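SPBc2 prophage-derived uncharacterized protein yorR (Bacillus subtilis, PDB 3KB2) is of unknown function but binds guanosine-3'-monophosphate-5'-diphosphate and is probably related to the dTMP kinases, P-loop enzymes that phosphorylate nucleotides. Local coordinates at residues V64-L68 and I79-L85; F46-N50 and R86-D90. All coordinates share one frame; numbering follows the deposited sequence.

Contact 1 of 2, residues V64-L68 and I79-L85; sequences VYSNL and ILTERQL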
loop_
_atom_site.group_PDB
_atom_site.type_symbol
_atom_site.label_atom_id
_atom_site.label_comp_id
_atom_site.label_asym_id
_atom_site.label_seq_id
_atom_site.Cartn_x
_atom_site.Cartn_y
_atom_site.Cartn_z
ATOM N N VAL A 64 17.122 -7.822 -1.217
ATOM C CA VAL A 64 17.448 -7.414 0.152
ATOM C C VAL A 64 17.327 -5.919 0.434
ATOM O O VAL A 64 16.992 -5.529 1.546
ATOM C CB VAL A 64 18.888 -7.867 0.576
ATOM C CG1 VAL A 64 18.982 -9.394 0.609
ATOM C CG2 VAL A 64 19.937 -7.291 -0.391
ATOM N N TYR A 65 17.597 -5.075 -0.550
ATOM C CA TYR A 65 17.507 -3.646 -0.300
ATOM C C TYR A 65 16.071 -3.174 -0.170
ATOM O O TYR A 65 15.768 -2.385 0.722
ATOM C CB TYR A 65 18.284 -2.886 -1.371
ATOM C CG TYR A 65 19.739 -3.300 -1.354
ATOM C CD1 TYR A 65 20.536 -3.085 -0.217
ATOM C CD2 TYR A 65 20.296 -3.994 -2.427
ATOM C CE1 TYR A 65 21.840 -3.561 -0.154
ATOM C CE2 TYR A 65 21.592 -4.471 -2.375
ATOM C CZ TYR A 65 22.360 -4.258 -1.244
ATOM O OH TYR A 65 23.647 -4.759 -1.219
ATOM N N SER A 66 15.176 -3.661 -1.027
ATOM C CA SER A 66 13.778 -3.274 -0.902
ATOM C C SER A 66 13.273 -3.745 0.464
ATOM O O SER A 66 12.402 -3.113 1.051
ATOM C CB SER A 66 12.929 -3.920 -1.994
ATOM O OG SER A 66 13.358 -3.526 -3.274
ATOM N N ASN A 67 13.804 -4.861 0.966
ATOM C CA ASN A 67 13.371 -5.350 2.267
ATOM C C ASN A 67 13.661 -4.309 3.338
ATOM O O ASN A 67 12.808 -4.022 4.170
ATOM C CB ASN A 67 14.062 -6.655 2.639
ATOM C CG ASN A 67 13.736 -7.089 4.048
ATOM O OD1 ASN A 67 12.619 -7.498 4.345
ATOM N ND2 ASN A 67 14.712 -6.993 4.927
ATOM N N LEU A 68 14.863 -3.745 3.305
ATOM C CA LEU A 68 15.266 -2.718 4.254
ATOM C C LEU A 68 14.366 -1.483 4.216
ATOM O O LEU A 68 14.133 -0.843 5.245
ATOM C CB LEU A 68 16.714 -2.307 3.980
ATOM C CG LEU A 68 17.784 -3.102 4.734
ATOM C CD1 LEU A 68 17.468 -4.588 4.712
ATOM C CD2 LEU A 68 19.145 -2.825 4.096
ATOM N N ILE A 79 12.754 -7.711 8.885
ATOM C CA ILE A 79 13.854 -7.058 8.205
ATOM C C ILE A 79 15.151 -7.801 8.467
ATOM O O ILE A 79 15.328 -8.409 9.520
ATOM C CB ILE A 79 14.017 -5.592 8.672
ATOM C CG1 ILE A 79 15.139 -4.921 7.887
ATOM C CG2 ILE A 79 14.374 -5.534 10.152
ATOM C CD1 ILE A 79 15.102 -3.413 8.008
ATOM N N LEU A 80 16.056 -7.774 7.502
ATOM C CA LEU A 80 17.339 -8.424 7.704
ATOM C C LEU A 80 18.126 -7.634 8.738
ATOM O O LEU A 80 17.917 -6.435 8.890
ATOM C CB LEU A 80 18.131 -8.437 6.408
ATOM C CG LEU A 80 17.562 -9.370 5.360
ATOM C CD1 LEU A 80 18.188 -9.061 4.038
ATOM C CD2 LEU A 80 17.798 -10.803 5.781
ATOM N N THR A 81 19.023 -8.307 9.453
ATOM C CA THR A 81 19.860 -7.622 10.426
ATOM C C THR A 81 21.103 -7.180 9.659
ATOM O O THR A 81 21.344 -7.635 8.538
ATOM C CB THR A 81 20.320 -8.544 11.592
ATOM O OG1 THR A 81 21.080 -9.639 11.073
ATOM C CG2 THR A 81 19.134 -9.073 12.367
ATOM N N GLU A 82 21.884 -6.290 10.259
ATOM C CA GLU A 82 23.107 -5.813 9.633
ATOM C C GLU A 82 23.996 -6.989 9.273
ATOM O O GLU A 82 24.539 -7.060 8.175
ATOM C CB GLU A 82 23.875 -4.894 10.586
ATOM C CG GLU A 82 23.189 -3.575 10.893
ATOM C CD GLU A 82 24.020 -2.686 11.805
ATOM O OE1 GLU A 82 24.215 -3.055 12.992
ATOM O OE2 GLU A 82 24.481 -1.615 11.333
ATOM N N ARG A 83 24.135 -7.914 10.210
ATOM C CA ARG A 83 24.977 -9.070 9.998
ATOM C C ARG A 83 24.494 -9.934 8.838
ATOM O O ARG A 83 25.287 -10.328 7.991
ATOM C CB ARG A 83 25.064 -9.893 11.288
ATOM C CG ARG A 83 26.046 -11.047 11.232
ATOM C CD ARG A 83 25.932 -11.928 12.470
ATOM N NE ARG A 83 26.780 -13.119 12.384
ATOM C CZ ARG A 83 26.717 -14.148 13.229
ATOM N NH1 ARG A 83 27.522 -15.189 13.065
ATOM N NH2 ARG A 83 25.841 -14.139 14.232
ATOM N N GLN A 84 23.197 -10.224 8.780
ATOM C CA GLN A 84 22.675 -11.058 7.697
ATOM C C GLN A 84 22.882 -10.374 6.343
ATOM O O GLN A 84 23.368 -10.998 5.394
ATOM C CB GLN A 84 21.191 -11.353 7.927
ATOM C CG GLN A 84 20.927 -11.977 9.284
ATOM C CD GLN A 84 19.457 -12.176 9.585
ATOM O OE1 GLN A 84 18.641 -11.268 9.406
ATOM N NE2 GLN A 84 19.110 -13.366 10.067
ATOM N N LEU A 85 22.526 -9.092 6.259
ATOM C CA LEU A 85 22.683 -8.342 5.021
ATOM C C LEU A 85 24.133 -8.415 4.569
ATOM O O LEU A 85 24.425 -8.676 3.407
ATOM C CB LEU A 85 22.290 -6.876 5.222
ATOM C CG LEU A 85 22.616 -5.952 4.039
ATOM C CD1 LEU A 85 21.810 -6.377 2.829
ATOM C CD2 LEU A 85 22.308 -4.503 4.404
#

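Contact 2 of 2, residues F46-N50 and R86-D90; sequences FEHFN and RFIED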
loop_
_atom_site.group_PDB
_atom_site.type_symbol
_atom_site.label_atom_id
_atom_site.label_comp_id
_atom_site.label_asym_id
_atom_site.label_seq_id
_atom_site.Cartn_x
_atom_site.Cartn_y
_atom_site.Cartn_z
ATOM N N PHE A 46 15.411 -14.625 6.167
ATOM C CA PHE A 46 16.820 -14.843 5.877
ATOM C C PHE A 46 17.064 -16.113 5.068
ATOM O O PHE A 46 17.874 -16.123 4.136
ATOM C CB PHE A 46 17.612 -14.912 7.179
ATOM C CG PHE A 46 19.074 -15.129 6.974
ATOM C CD1 PHE A 46 19.850 -14.165 6.331
ATOM C CD2 PHE A 46 19.677 -16.304 7.404
ATOM C CE1 PHE A 46 21.208 -14.374 6.116
ATOM C CE2 PHE A 46 21.034 -16.522 7.195
ATOM C CZ PHE A 46 21.802 -15.560 6.552
ATOM N N GLU A 47 16.366 -17.179 5.437
ATOM C CA GLU A 47 16.495 -18.458 4.750
ATOM C C GLU A 47 16.224 -18.298 3.238
ATOM O O GLU A 47 16.993 -18.773 2.392
ATOM C CB GLU A 47 15.522 -19.461 5.374
ATOM C CG GLU A 47 15.491 -20.822 4.707
ATOM C CD GLU A 47 14.412 -21.732 5.290
ATOM O OE1 GLU A 47 13.210 -21.380 5.189
ATOM O OE2 GLU A 47 14.770 -22.796 5.850
ATOM N N HIS A 48 15.141 -17.608 2.905
ATOM C CA HIS A 48 14.785 -17.386 1.513
ATOM C C HIS A 48 15.825 -16.555 0.756
ATOM O O HIS A 48 16.178 -16.875 -0.383
ATOM C CB HIS A 48 13.431 -16.693 1.422
ATOM C CG HIS A 48 12.901 -16.616 0.029
ATOM N ND1 HIS A 48 12.509 -17.732 -0.677
ATOM C CD2 HIS A 48 12.767 -15.568 -0.821
ATOM C CE1 HIS A 48 12.162 -17.378 -1.903
ATOM N NE2 HIS A 48 12.310 -16.070 -2.015
ATOM N N PHE A 49 16.311 -15.486 1.388
ATOM C CA PHE A 49 17.298 -14.627 0.755
ATOM C C PHE A 49 18.599 -15.366 0.549
ATOM O O PHE A 49 19.286 -15.169 -0.450
ATOM C CB PHE A 49 17.550 -13.371 1.593
ATOM C CG PHE A 49 16.493 -12.319 1.438
ATOM C CD1 PHE A 49 15.943 -12.054 0.188
ATOM C CD2 PHE A 49 16.057 -11.583 2.532
ATOM C CE1 PHE A 49 14.975 -11.071 0.026
ATOM C CE2 PHE A 49 15.086 -10.593 2.385
ATOM C CZ PHE A 49 14.544 -10.337 1.128
ATOM N N ASN A 50 18.930 -16.233 1.493
ATOM C CA ASN A 50 20.163 -16.994 1.398
ATOM C C ASN A 50 20.111 -17.973 0.235
ATOM O O ASN A 50 21.116 -18.207 -0.420
ATOM C CB ASN A 50 20.419 -17.755 2.695
ATOM C CG ASN A 50 21.888 -17.920 2.973
ATOM O OD1 ASN A 50 22.291 -18.770 3.754
ATOM N ND2 ASN A 50 22.703 -17.088 2.340
ATOM N N ARG A 86 25.043 -8.180 5.499
ATOM C CA ARG A 86 26.460 -8.214 5.198
ATOM C C ARG A 86 26.858 -9.617 4.725
ATOM O O ARG A 86 27.690 -9.771 3.842
ATOM C CB ARG A 86 27.225 -7.806 6.453
ATOM C CG ARG A 86 28.720 -7.760 6.334
ATOM C CD ARG A 86 29.316 -7.120 7.580
ATOM N NE ARG A 86 28.918 -7.808 8.809
ATOM C CZ ARG A 86 28.270 -7.229 9.818
ATOM N NH1 ARG A 86 27.936 -5.945 9.752
ATOM N NH2 ARG A 86 27.965 -7.930 10.901
ATOM N N PHE A 87 26.247 -10.638 5.306
ATOM C CA PHE A 87 26.548 -12.014 4.926
ATOM C C PHE A 87 26.122 -12.279 3.483
ATOM O O PHE A 87 26.870 -12.857 2.705
ATOM C CB PHE A 87 25.840 -12.972 5.891
ATOM C CG PHE A 87 26.006 -14.422 5.553
ATOM C CD1 PHE A 87 25.093 -15.066 4.731
ATOM C CD2 PHE A 87 27.071 -15.149 6.067
ATOM C CE1 PHE A 87 25.236 -16.416 4.423
ATOM C CE2 PHE A 87 27.223 -16.502 5.767
ATOM C CZ PHE A 87 26.301 -17.137 4.942
ATOM N N ILE A 88 24.920 -11.843 3.125
ATOM C CA ILE A 88 24.411 -12.048 1.766
ATOM C C ILE A 88 25.234 -11.315 0.713
ATOM O O ILE A 88 25.465 -11.840 -0.373
ATOM C CB ILE A 88 22.946 -11.602 1.654
ATOM C CG1 ILE A 88 22.077 -12.524 2.513
ATOM C CG2 ILE A 88 22.487 -11.649 0.215
ATOM C CD1 ILE A 88 20.666 -12.017 2.674
ATOM N N GLU A 89 25.679 -10.109 1.041
ATOM C CA GLU A 89 26.487 -9.321 0.117
ATOM C C GLU A 89 27.817 -10.013 -0.171
ATOM O O GLU A 89 28.218 -10.163 -1.323
ATOM C CB GLU A 89 26.741 -7.933 0.701
ATOM C CG GLU A 89 25.462 -7.148 0.957
ATOM C CD GLU A 89 25.736 -5.772 1.504
ATOM O OE1 GLU A 89 26.447 -5.682 2.528
ATOM O OE2 GLU A 89 25.236 -4.784 0.921
ATOM N N ASP A 90 28.505 -10.434 0.882
ATOM C CA ASP A 90 29.782 -11.106 0.711
ATOM C C ASP A 90 29.589 -12.376 -0.117
ATOM O O ASP A 90 30.428 -12.744 -0.940
ATOM C CB ASP A 90 30.377 -11.458 2.077
ATOM C CG ASP A 90 31.646 -12.283 1.962
ATOM O OD1 ASP A 90 32.683 -11.737 1.525
ATOM O OD2 ASP A 90 31.602 -13.482 2.301
#

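Contact 1 of 2, residues V64-L68 and I79-L85
Tyr65, whose ring packs with Leu85, carries its hydroxyl on to a buried carboxylate, Tyr65 OH forming a probable hydrogen bond with Glu89 OE2. This bond anchors the far end of Tyr65 to helix 82-92. Nearer the ring, Tyr65 CE1 meets Leu85 CD1 at 4.1 Å, the two side chains crossing at about a right angle, while Val64 CG2 sits over the centre of one ring face.

Leu85 reaches into helix 64-70 with both branches. It turns CG away from its own N (chi1 171°), which brings the two methyls to successive turns of that helix: Leu85 CD1 is 3.8 Å from Val64 CG2, and Leu85 CD2 is 3.6 Å from Leu68 CD2. Leu80 supplies the next contact, its CD1 pressing on Val64 CG1 at 3.5 Å. Farther along, Ile79 crosses Leu68 at about a right angle, and Ile79 CD1 is 3.8 Å from Leu68 CA; the Asn67 side chain lies against the Ile79-Leu80 backbone.

The turn leading into helix 82-92 is held by a capping box. Gln84 N donates to Thr81 OG1 over 3.2 Å, nearly straight at 165°, and Thr81 N returns a bond of 3.0 Å to Gln84 OE1. Gln84 NE2 binds Asn42 OD1, tying this cap to the start of helix 42-52. Helices 64-70 and 82-92 together form the long connection from strand 58-61 to strand 96-102, which passes over strand 3-7 in the parallel 2-3-1-4-5 sheet, as in P-loop kinases of the nucleoside monophosphate kinase type.

Contact 2 of 2, residues F46-N50 and R86-D90
Phe46 and Phe87 meet obliquely across two nearly parallel helices that belong to different crossovers of the P-loop kinase-like alpha/beta fold: helix 42-52 lies between strands 29-31 and 58-61, helix 82-92 between strands 58-61 and 96-102. The axes of the short segments run 10.8 Å apart and only 10° from parallel, and side chains fill the gap between them.

The ring centroids of Phe46 and Phe87 are 5.9 Å apart with their planes at 61°, an inclination that is neither a parallel stack nor a T. Phe87 CD1 lies at the rim of the Phe46 ring, near its plane, and is 3.8 Å from Phe46 CZ. Phe87 has CG anti to the backbone N (chi1 177°), which carries its ring across to helix 42-52; Phe46 has the same first torsion, and the end of its ring comes close to Phe87. The amide of Asn50 comes to the edge of the Phe87 ring, close to the ring plane, with its own plane steeply inclined to it; Asn50 CG is 3.9 Å from Phe87 CE1. Thus Phe87, although exposed, touches both an aromatic ring and an amide, one turn apart on helix 42-52, along its CD1-CE1 edge.

Deeper in the interface Ile88 takes over. Its side chain and that of Phe46 slide past each other in opposite directions, with Ile88 CG1 4.1 Å from Phe46 CE1. The backbone comes close here too, Asn50 CA being 6.5 Å from Ile88 CA. Phe49 starts toward helix 82-92 but turns its ring away, to meet the ring of Phe63 nearly at right angles and to pack on Val64 and Leu80. Consequently it is the stem of Phe49 that Ile88 touches, Ile88 CD1 standing 3.6 Å from Phe49 CB.

Overall arrangement
Both contacts use helix 82-92, contact 1 its beginning and the loop before it, contact 2 the turns that follow; their centres are about 8 Å apart. Along the chain, contact 1 is nested within the loop that contact 2 closes. Both are partly buried; contact 1 has no exposed residue among those that touch, whereas Phe87 of contact 2 is exposed. Neither has a clear hydrogen bond between its segments. Contact 1 joins parts of one crossover with branched aliphatic groups, its polar bonds lying at the margins. Contact 2 joins neighbouring crossovers and runs from an aromatic outer rim to the buried Ile88 and Phe49. Val64 CG1 packs on Ile88 CD1, which connects the two contacts.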